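Local coordinates for antifreeze protein type II (Clupea harengus, PDB 2PY2) that probably binds ice crystals and restrains their growth in a calcium-dependent way, using a C-type lectin-like fold, at residues Q92-L97 against W112-C117; D58-W63 against L120-C125; F50-T55 against Q103-I108. One frame throughout, in Å; residues are numbered along the deposited sequence.

Interaction 1. Residues Q92-L97 against W112-C117; sequences QPDTTL and WNDTPC. With CA (calcium ion), chain G.
D114 OD1 is gripped from two directions: it binds the calcium ion at 2.5 Å, and the backbone N-H of D94 points at it, with D94 N 2.9 Å from D114 OD1 and the bond fairly straight at 163°. The other carboxylate oxygen is held as well, since T95 N reaches the syn lone pair of D114 OD2 at 2.8 Å. Two successive amides of the loop thus fix the rotation of this carboxylate, while P93 CB packs against it. D114 also gives its own carbonyl O to the metal, at 2.4 Å. From the loop, Q92 chi2 (-64°) folds CD back toward the metal, and OE1 binds the calcium. Its amide lies stacked on that of N113, the planes 25° apart; Q92 OE1 and N113 OD1 come within 2.9 Å because the ion draws both in. D94 OD2 binds the calcium at 2.5 Å and also takes Q92 NE2 at 3.3 Å, a donor standing above the carboxylate plane. E99 and water 1 complete the coordination, and T96 OG1 is bonded to the second carboxylate oxygen of E99. The peptide before P93 is cis, with metal ligands directly before and after the proline. A Q-P-D loop with a cis proline, set against a W-N-D strand, is the signature of the calcium and carbohydrate site of C-type lectins, here retained in an antifreeze protein.

Interaction 2. Residues D58-W63 against L120-C125; sequences DLIPSW and LHSSIC
W63 pairs with S123 in a parallel bridge: W63 N donates to S122 O at 2.9 Å and I124 N returns to W63 O at 3.2 Å; the touching parts run in directions 90° apart, and the sound pairing is limited to W63 with S123. On one side of the sheet, the W63 indole packs against H121. H121 CB lies over the five-membered ring of W63, 3.9 Å from its centroid, in a CH-pi contact. CG of H121 is anti to its carbonyl carbon (chi1 -70°). The imidazole stands edge-on to the indole face, the planes at 77°, and H121 CD2 comes 3.9 Å from W63 CZ2. W63 NE1 has weak bonds to L23 O and H119 O, while W25 meets the indole in another edge-to-face pair. S62 and S122 point to the other side, where I124 CD1 packs against S62 CB. The S62 hydroxyl turns back on its own segment, with S62 OG donating to I60 O at 2.8 Å; S122 OG is hydrogen-bonded to P20 O. Where the backbones separate, water 2 takes over. It donates to P61 O at 2.6 Å, accepts from S122 N at 3.1 Å and sits in the imidazole plane, 2.9 Å from H121 ND1. The chemistry therefore changes along the contact: direct backbone hydrogen bonds join the strands at W63, and a water bridge satisfies the polar groups of P61 and S122 where they part.

Interaction 3. Residues F50-T55 against Q103-I108; sequences FVKELT and QMNVGI
M104 reaches the helix through two torsions: chi1 (73°) sets CG between the backbone N and the carbonyl carbon, and the bend at chi3 (-81°) swings CE toward V51 and K52. That methyl is the apolar centre of the contact. M104 CE lies 3.6 Å from K52 CG and 3.8 Å from V51 CG2, while the sulphur, M104 SD, stays a little farther back, 4.2 Å from V51 CG2. The M104 side chain crosses those of V51 and K52 obliquely, with CE making the nearest contacts. V51 also touches I42 and F16, and M104 also touches W112 and I64, which places the contact between helix 45-52 and strand 101-106 in the interior of the C-type lectin-like domain. The strand turns a corner at N105. N105 and V106 both face C111 in a G1 beta bulge, with N105 at positive phi, and from this bend the N105 side chain projects toward K52 and T55. There it is met by both neighbours. The methylenes of K52 pass beside the amide, the chain extended beyond CG and carrying its ammonium on to K110 O, to which K52 NZ is hydrogen-bonded. T55 approaches the same amide tip to tip. Its own hydroxyl is fixed by the turn from K52 to T55: with T55 OG1 between the backbone N and the carbonyl carbon (chi1 65°), it donates to K52 O at 2.7 Å. The same carbonyl takes the backbone amide too, T55 N lying 3.0 Å from K52 O, which closes that turn as type I.

In the fold
Along the chain the segments come as 50-55, 58-63, 92-97, 103-108, 112-117 and 120-125, so interaction 1 nests inside the loop closed by interaction 2, whereas interaction 3 crosses both. All three reach one mixed sheet, in which strand 62-64 lies between 121-128 and 101-106, with 111-115 beyond. Interactions 2 and 3 are close, their centres about 7 Å apart, and are joined where S62 pairs with M104. The centre of interaction 1 is about 15 Å from that of interaction 2 and about 16 Å from that of interaction 3, at the calcium end, yet T115 and P116 pack on W63 and N113 pairs with Q103. The metal site is thus tied through neighbouring strands to the buried body of the domain.

Interaction 1. Residues Q92-L97 against W112-C117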
# COMPACT_ATOMS: atom_id res chain seq x y z
N GLN A 92 0.73 13.40 9.68
CA GLN A 92 0.38 11.97 9.64
C GLN A 92 1.46 11.13 10.30
O GLN A 92 2.63 11.51 10.30
CB GLN A 92 0.22 11.53 8.18
CG GLN A 92 -0.85 12.32 7.46
CD GLN A 92 -2.20 12.08 8.07
OE1 GLN A 92 -2.67 10.95 8.09
NE2 GLN A 92 -2.83 13.13 8.58
N PRO A 93 1.08 9.98 10.88
CA PRO A 93 -0.29 9.45 10.93
C PRO A 93 -1.06 9.95 12.16
O PRO A 93 -0.46 10.38 13.14
CB PRO A 93 -0.07 7.95 10.97
CG PRO A 93 1.13 7.83 11.85
CD PRO A 93 2.04 8.95 11.33
N ASP A 94 -2.39 9.91 12.11
CA ASP A 94 -3.17 10.35 13.25
C ASP A 94 -3.17 9.28 14.35
O ASP A 94 -3.28 9.59 15.53
CB ASP A 94 -4.60 10.68 12.82
CG ASP A 94 -4.67 11.94 11.97
OD1 ASP A 94 -4.45 13.04 12.51
OD2 ASP A 94 -4.92 11.83 10.76
N THR A 95 -3.03 8.02 13.93
CA THR A 95 -3.00 6.84 14.81
C THR A 95 -4.34 6.49 15.44
O THR A 95 -4.41 5.60 16.30
CB THR A 95 -1.92 6.93 15.94
OG1 THR A 95 -2.38 7.81 16.98
CG2 THR A 95 -0.58 7.44 15.39
N THR A 96 -5.40 7.16 15.01
CA THR A 96 -6.74 6.89 15.53
C THR A 96 -7.19 5.56 14.94
O THR A 96 -7.02 5.32 13.74
CB THR A 96 -7.76 7.96 15.07
OG1 THR A 96 -7.18 9.26 15.21
CG2 THR A 96 -9.02 7.88 15.91
N LEU A 97 -7.75 4.69 15.77
CA LEU A 97 -8.19 3.39 15.27
C LEU A 97 -9.27 3.50 14.20
O LEU A 97 -9.50 2.55 13.45
CB LEU A 97 -8.69 2.51 16.43
CG LEU A 97 -7.64 2.10 17.46
CD1 LEU A 97 -8.33 1.45 18.66
CD2 LEU A 97 -6.65 1.14 16.83
N TRP A 112 1.90 9.39 2.43
CA TRP A 112 1.03 8.45 3.14
C TRP A 112 0.12 9.12 4.16
O TRP A 112 0.50 10.09 4.82
CB TRP A 112 1.84 7.39 3.89
CG TRP A 112 2.72 6.50 3.06
CD1 TRP A 112 2.95 6.58 1.72
CD2 TRP A 112 3.54 5.45 3.55
NE1 TRP A 112 3.88 5.63 1.35
CE2 TRP A 112 4.26 4.93 2.46
CE3 TRP A 112 3.74 4.89 4.82
CZ2 TRP A 112 5.17 3.87 2.59
CZ3 TRP A 112 4.65 3.84 4.96
CH2 TRP A 112 5.35 3.35 3.85
N ASN A 113 -1.07 8.56 4.30
CA ASN A 113 -2.06 9.08 5.22
C ASN A 113 -2.82 7.88 5.78
O ASN A 113 -3.22 7.01 5.01
CB ASN A 113 -2.99 9.99 4.43
CG ASN A 113 -3.95 10.75 5.29
OD1 ASN A 113 -4.66 10.16 6.09
ND2 ASN A 113 -3.98 12.06 5.11
N ASP A 114 -3.00 7.78 7.10
CA ASP A 114 -3.79 6.65 7.59
C ASP A 114 -5.26 7.06 7.39
O ASP A 114 -5.65 8.18 7.70
CB ASP A 114 -3.44 6.23 9.05
CG ASP A 114 -3.40 7.39 10.05
OD1 ASP A 114 -3.31 8.56 9.68
OD2 ASP A 114 -3.43 7.09 11.27
N THR A 115 -6.06 6.19 6.80
CA THR A 115 -7.43 6.56 6.50
C THR A 115 -8.43 5.45 6.81
O THR A 115 -8.04 4.30 6.97
CB THR A 115 -7.55 7.04 4.99
OG1 THR A 115 -8.29 6.10 4.20
CG2 THR A 115 -6.18 7.23 4.39
N PRO A 116 -9.71 5.80 6.95
CA PRO A 116 -10.73 4.79 7.26
C PRO A 116 -10.65 3.64 6.24
O PRO A 116 -10.70 3.86 5.03
CB PRO A 116 -12.03 5.58 7.16
CG PRO A 116 -11.61 6.94 7.63
CD PRO A 116 -10.30 7.15 6.93
N CYS A 117 -10.52 2.42 6.73
CA CYS A 117 -10.38 1.27 5.85
C CYS A 117 -11.56 1.02 4.93
O CYS A 117 -11.43 0.27 3.96
CB CYS A 117 -10.10 0.01 6.66
SG CYS A 117 -8.73 0.17 7.86
CA CA G . -4.97 10.19 8.89
O HOH W 1 -6.32 11.86 7.34

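Interaction 2. Residues D58-W63 against L120-C125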
# COMPACT_ATOMS: atom_id res chain seq x y z
N ASP A 58 -0.95 10.53 -13.03
CA ASP A 58 -1.75 11.23 -12.03
C ASP A 58 -1.40 10.81 -10.61
O ASP A 58 -1.85 11.43 -9.65
CB ASP A 58 -3.24 10.95 -12.25
CG ASP A 58 -3.65 11.13 -13.68
OD1 ASP A 58 -4.86 11.05 -13.96
OD2 ASP A 58 -2.75 11.35 -14.53
N LEU A 59 -0.59 9.76 -10.48
CA LEU A 59 -0.19 9.26 -9.17
C LEU A 59 -1.46 9.10 -8.34
O LEU A 59 -1.70 9.83 -7.38
CB LEU A 59 0.77 10.23 -8.49
CG LEU A 59 2.14 10.37 -9.16
CD1 LEU A 59 2.99 11.38 -8.38
CD2 LEU A 59 2.84 9.02 -9.20
N ILE A 60 -2.25 8.11 -8.74
CA ILE A 60 -3.54 7.82 -8.13
C ILE A 60 -3.45 7.27 -6.71
O ILE A 60 -2.71 6.31 -6.45
CB ILE A 60 -4.31 6.81 -9.01
CG1 ILE A 60 -4.51 7.40 -10.41
CG2 ILE A 60 -5.67 6.49 -8.41
CD1 ILE A 60 -4.92 6.39 -11.46
N PRO A 61 -4.19 7.88 -5.77
CA PRO A 61 -4.23 7.47 -4.35
C PRO A 61 -4.52 5.97 -4.31
O PRO A 61 -5.48 5.50 -4.94
CB PRO A 61 -5.37 8.30 -3.79
CG PRO A 61 -5.24 9.58 -4.55
CD PRO A 61 -5.02 9.09 -5.97
N SER A 62 -3.72 5.22 -3.56
CA SER A 62 -3.86 3.77 -3.52
C SER A 62 -3.63 3.14 -2.14
O SER A 62 -2.84 3.64 -1.35
CB SER A 62 -2.86 3.14 -4.50
OG SER A 62 -3.03 3.63 -5.82
N TRP A 63 -4.33 2.05 -1.87
CA TRP A 63 -4.16 1.31 -0.62
C TRP A 63 -2.85 0.52 -0.69
O TRP A 63 -2.50 -0.02 -1.74
CB TRP A 63 -5.27 0.27 -0.45
CG TRP A 63 -6.58 0.79 -0.03
CD1 TRP A 63 -7.78 0.54 -0.63
CD2 TRP A 63 -6.86 1.57 1.12
NE1 TRP A 63 -8.79 1.13 0.09
CE2 TRP A 63 -8.25 1.76 1.17
CE3 TRP A 63 -6.06 2.13 2.13
CZ2 TRP A 63 -8.87 2.48 2.19
CZ3 TRP A 63 -6.68 2.85 3.15
CH2 TRP A 63 -8.07 3.02 3.17
N LEU A 120 -13.10 3.56 -0.57
CA LEU A 120 -12.77 2.84 -1.79
C LEU A 120 -11.58 3.47 -2.51
O LEU A 120 -11.59 4.66 -2.79
CB LEU A 120 -13.96 2.83 -2.76
CG LEU A 120 -15.29 2.21 -2.30
CD1 LEU A 120 -15.04 0.83 -1.76
CD2 LEU A 120 -15.95 3.07 -1.24
N HIS A 121 -10.56 2.66 -2.80
CA HIS A 121 -9.38 3.14 -3.53
C HIS A 121 -8.75 2.04 -4.37
O HIS A 121 -9.04 0.85 -4.19
CB HIS A 121 -8.32 3.67 -2.56
CG HIS A 121 -8.69 4.96 -1.90
ND1 HIS A 121 -8.89 6.12 -2.61
CD2 HIS A 121 -8.89 5.27 -0.60
CE1 HIS A 121 -9.19 7.10 -1.77
NE2 HIS A 121 -9.20 6.61 -0.55
N SER A 122 -7.92 2.45 -5.31
CA SER A 122 -7.19 1.52 -6.15
C SER A 122 -6.16 0.95 -5.18
O SER A 122 -6.10 1.38 -4.03
CB SER A 122 -6.48 2.28 -7.27
OG SER A 122 -7.42 2.97 -8.06
N SER A 123 -5.35 -0.01 -5.63
CA SER A 123 -4.39 -0.58 -4.70
C SER A 123 -3.15 -1.15 -5.37
O SER A 123 -3.09 -1.32 -6.59
CB SER A 123 -5.06 -1.66 -3.85
OG SER A 123 -5.61 -2.68 -4.67
N ILE A 124 -2.14 -1.42 -4.54
CA ILE A 124 -0.89 -1.98 -5.03
C ILE A 124 -0.71 -3.35 -4.40
O ILE A 124 -0.74 -3.46 -3.17
CB ILE A 124 0.33 -1.14 -4.58
CG1 ILE A 124 0.08 0.35 -4.81
CG2 ILE A 124 1.58 -1.64 -5.31
CD1 ILE A 124 -0.19 0.73 -6.24
N CYS A 125 -0.52 -4.38 -5.22
CA CYS A 125 -0.30 -5.73 -4.71
C CYS A 125 1.15 -6.11 -4.96
O CYS A 125 1.78 -5.64 -5.92
CB CYS A 125 -1.19 -6.77 -5.40
SG CYS A 125 -3.01 -6.68 -5.20
O HOH W 2 -8.02 5.56 -5.37

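Interaction 3. Residues F50-T55 against Q103-I108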
# COMPACT_ATOMS: atom_id res chain seq x y z
N PHE A 50 9.41 3.36 -7.43
CA PHE A 50 9.03 2.31 -8.37
C PHE A 50 7.52 2.09 -8.36
O PHE A 50 6.90 1.98 -9.42
CB PHE A 50 9.73 0.99 -8.03
CG PHE A 50 9.33 -0.13 -8.94
CD1 PHE A 50 9.93 -0.29 -10.19
CD2 PHE A 50 8.30 -1.01 -8.58
CE1 PHE A 50 9.52 -1.29 -11.07
CE2 PHE A 50 7.88 -2.01 -9.45
CZ PHE A 50 8.49 -2.16 -10.69
N VAL A 51 6.94 2.01 -7.17
CA VAL A 51 5.50 1.79 -7.09
C VAL A 51 4.74 3.01 -7.60
O VAL A 51 3.71 2.86 -8.27
CB VAL A 51 5.06 1.44 -5.65
CG1 VAL A 51 5.70 0.14 -5.22
CG2 VAL A 51 5.44 2.55 -4.71
N LYS A 52 5.23 4.21 -7.32
CA LYS A 52 4.55 5.40 -7.82
C LYS A 52 4.50 5.36 -9.34
O LYS A 52 3.53 5.82 -9.94
CB LYS A 52 5.26 6.67 -7.35
CG LYS A 52 4.93 7.05 -5.91
CD LYS A 52 5.54 8.38 -5.52
CE LYS A 52 5.08 8.81 -4.14
NZ LYS A 52 5.72 10.09 -3.71
N GLU A 53 5.53 4.81 -9.97
CA GLU A 53 5.55 4.73 -11.43
C GLU A 53 4.52 3.75 -11.98
O GLU A 53 4.31 3.68 -13.19
CB GLU A 53 6.95 4.35 -11.92
CG GLU A 53 8.00 5.40 -11.59
CD GLU A 53 9.39 4.99 -12.01
OE1 GLU A 53 9.83 3.88 -11.63
OE2 GLU A 53 10.04 5.79 -12.71
N LEU A 54 3.88 2.99 -11.10
CA LEU A 54 2.85 2.04 -11.53
C LEU A 54 1.46 2.65 -11.42
O LEU A 54 0.48 2.07 -11.89
CB LEU A 54 2.89 0.78 -10.65
CG LEU A 54 4.12 -0.11 -10.70
CD1 LEU A 54 3.90 -1.32 -9.82
CD2 LEU A 54 4.38 -0.54 -12.13
N THR A 55 1.38 3.84 -10.81
CA THR A 55 0.09 4.50 -10.59
C THR A 55 -0.30 5.61 -11.57
O THR A 55 -1.17 6.42 -11.27
CB THR A 55 0.03 5.05 -9.15
OG1 THR A 55 1.02 6.07 -8.96
CG2 THR A 55 0.32 3.93 -8.16
N GLN A 103 -2.85 4.65 3.16
CA GLN A 103 -3.16 5.02 1.79
C GLN A 103 -1.96 5.82 1.30
O GLN A 103 -1.48 6.71 2.01
CB GLN A 103 -4.40 5.92 1.74
CG GLN A 103 -4.82 6.26 0.33
CD GLN A 103 -5.93 7.31 0.26
OE1 GLN A 103 -6.33 7.71 -0.82
NE2 GLN A 103 -6.42 7.76 1.42
N MET A 104 -1.47 5.51 0.10
CA MET A 104 -0.33 6.27 -0.46
C MET A 104 -0.82 7.20 -1.59
O MET A 104 -1.99 7.16 -1.97
CB MET A 104 0.75 5.32 -0.99
CG MET A 104 0.40 4.60 -2.29
SD MET A 104 1.83 3.70 -2.96
CE MET A 104 2.73 5.06 -3.79
N ASN A 105 0.08 8.04 -2.11
CA ASN A 105 -0.27 8.99 -3.18
C ASN A 105 -1.39 9.94 -2.76
O ASN A 105 -2.23 10.32 -3.58
CB ASN A 105 -0.73 8.25 -4.44
CG ASN A 105 0.42 7.87 -5.36
OD1 ASN A 105 0.25 7.09 -6.30
ND2 ASN A 105 1.60 8.44 -5.10
N VAL A 106 -1.41 10.32 -1.49
CA VAL A 106 -2.45 11.19 -0.96
C VAL A 106 -2.08 12.66 -1.02
O VAL A 106 -0.95 13.03 -0.69
CB VAL A 106 -2.76 10.83 0.51
CG1 VAL A 106 -3.93 11.66 1.04
CG2 VAL A 106 -3.07 9.33 0.60
N GLY A 107 -3.03 13.49 -1.45
CA GLY A 107 -2.82 14.92 -1.51
C GLY A 107 -1.83 15.42 -2.55
O GLY A 107 -1.36 14.65 -3.39
N ILE A 108 -1.51 16.71 -2.49
CA ILE A 108 -0.57 17.27 -3.46
C ILE A 108 0.84 16.76 -3.21
O ILE A 108 1.66 16.73 -4.12
CB ILE A 108 -0.55 18.82 -3.41
CG1 ILE A 108 0.05 19.30 -2.09
CG2 ILE A 108 -1.96 19.35 -3.55
CD1 ILE A 108 0.24 20.81 -2.05